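Local coordinates for orotidine 5'-phosphate decarboxylase (Sulfolobus solfataricus, PDB 4DBD) that catalyses the decarboxylation of orotidine 5'-monophosphate to UMP, the last step of de novo UMP synthesis, and works as a homodimer of TIM barrels, at the interface of chains A and B. Sequence-based numbering; all coordinates share one arbitrary frame. Chains: chain A/B, Orotidine 5'-phosphate decarboxylase.

The interface of chains A and B. Residues chain A 11-12, 188, 191; chain B 67-68, 75.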
# COMPACT_ATOMS: atom_id res chain seq x y z
N ASP A 11 -12.97 -3.25 7.66
CA ASP A 11 -11.79 -4.09 7.56
C ASP A 11 -12.10 -5.51 8.03
O ASP A 11 -11.24 -6.40 8.00
CB ASP A 11 -10.66 -3.48 8.40
CG ASP A 11 -10.21 -2.13 7.88
OD1 ASP A 11 -10.00 -2.01 6.65
OD2 ASP A 11 -10.07 -1.19 8.70
N LYS A 12 -13.34 -5.71 8.47
CA LYS A 12 -13.90 -7.04 8.67
C LYS A 12 -15.27 -7.05 8.02
O LYS A 12 -15.96 -6.03 8.00
CB LYS A 12 -14.05 -7.36 10.16
CG LYS A 12 -12.81 -7.90 10.84
CD LYS A 12 -13.16 -8.29 12.26
CE LYS A 12 -12.02 -8.97 12.99
NZ LYS A 12 -12.42 -9.25 14.39
N ARG A 188 -13.06 -0.67 14.25
CA ARG A 188 -13.32 -1.67 15.28
C ARG A 188 -14.44 -1.29 16.25
O ARG A 188 -15.22 -2.15 16.67
CB ARG A 188 -12.04 -1.99 16.06
CG ARG A 188 -11.12 -2.98 15.34
CD ARG A 188 -9.76 -3.02 15.98
NE ARG A 188 -8.95 -1.89 15.57
CZ ARG A 188 -7.67 -1.72 15.91
NH1 ARG A 188 -7.09 -2.63 16.69
NH2 ARG A 188 -7.00 -0.66 15.48
N TYR A 191 -17.51 -2.42 13.96
CA TYR A 191 -17.64 -3.77 13.42
C TYR A 191 -17.31 -4.89 14.40
O TYR A 191 -17.68 -6.05 14.16
CB TYR A 191 -16.91 -3.93 12.06
CG TYR A 191 -15.40 -3.84 12.07
CD1 TYR A 191 -14.63 -4.83 12.65
CD2 TYR A 191 -14.74 -2.77 11.45
CE1 TYR A 191 -13.24 -4.77 12.64
CE2 TYR A 191 -13.34 -2.70 11.43
CZ TYR A 191 -12.60 -3.70 12.03
OH TYR A 191 -11.22 -3.67 12.03
N TYR B 67 -1.84 -3.17 13.13
CA TYR B 67 -3.04 -4.02 13.11
C TYR B 67 -3.48 -4.32 11.68
O TYR B 67 -3.82 -5.46 11.36
CB TYR B 67 -4.19 -3.37 13.89
CG TYR B 67 -5.55 -3.96 13.59
CD1 TYR B 67 -5.90 -5.23 14.04
CD2 TYR B 67 -6.49 -3.23 12.87
CE1 TYR B 67 -7.16 -5.77 13.76
CE2 TYR B 67 -7.75 -3.76 12.60
CZ TYR B 67 -8.08 -5.03 13.04
OH TYR B 67 -9.32 -5.56 12.76
N ILE B 68 -3.46 -3.31 10.82
CA ILE B 68 -3.95 -3.47 9.46
C ILE B 68 -2.94 -4.26 8.62
O ILE B 68 -3.33 -5.13 7.84
CB ILE B 68 -4.21 -2.12 8.78
CG1 ILE B 68 -5.37 -1.37 9.47
CG2 ILE B 68 -4.46 -2.30 7.30
CD1 ILE B 68 -6.70 -2.06 9.38
N ARG B 75 -3.51 -13.24 5.62
CA ARG B 75 -4.30 -13.80 4.52
C ARG B 75 -3.43 -14.14 3.30
O ARG B 75 -3.96 -14.46 2.24
CB ARG B 75 -5.41 -12.82 4.10
CG ARG B 75 -6.63 -12.78 5.02
CD ARG B 75 -6.33 -12.17 6.37
NE ARG B 75 -7.30 -11.13 6.72
CZ ARG B 75 -7.51 -10.67 7.96
NH1 ARG B 75 -6.82 -11.15 8.98
NH2 ARG B 75 -8.42 -9.73 8.17
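B:Tyr67 reaches across the dimer interface and meets A:Tyr191 and A:Arg188 at once. It buries 83 Å² against chain A. It sits near the start of helix 66-73, and both chain A partners belong to the short helix 188-191. A:Asp11 and A:Arg188 are predicted substrate-binding residues, as are B:Tyr67 and B:Ile68. The patch centre is about 11 Å from the predicted catalytic residues A:Asp59 and A:Lys61. Dimer packing may therefore help shape the active site. The twofold axis repeats the contact with the chains exchanged.

The hydrogen bond joins two phenol hydroxyls. A:Tyr191 OH and B:Tyr67 OH are 2.8 Å apart, and the side chains meet tip to tip. The coordinates do not show which hydroxyl gives the proton. The B:Tyr67 hydroxyl lies in the plane of the A:Tyr191 ring, at its edge. That ring is held between two groups of its own chain: A:Arg188 CA over one face and the backbone N of A:Lys12 over the other. With chi1 at 67°, CG of A:Tyr191 sits between the backbone N and the carbonyl carbon, and the hydroxyl end of the ring points at chain B.

The cation-pi contact is a flat stack. The guanidinium of A:Arg188 lies nearly parallel to the B:Tyr67 ring, with 8° between the planes. NH1 is over the ring face, 3.9 Å from the ring centroid, displaced toward the rim on the CG side. B:Tyr67 CD2 lies over the centre of the guanidinium, 3.6 Å from A:Arg188 CZ. A bend at chi3 (-79°) turns the guanidinium along the ring. The two side chains run past each other in opposite directions, so A:Arg188 CD is near the phenol end of the ring and NH1 near its root.

A smaller van der Waals contact lies beside the tyrosine pair. B:Ile68 meets A:Asp11 at about a right angle, and its CD1 methyl touches the carboxylate, 3.5 Å from A:Asp11 OD2.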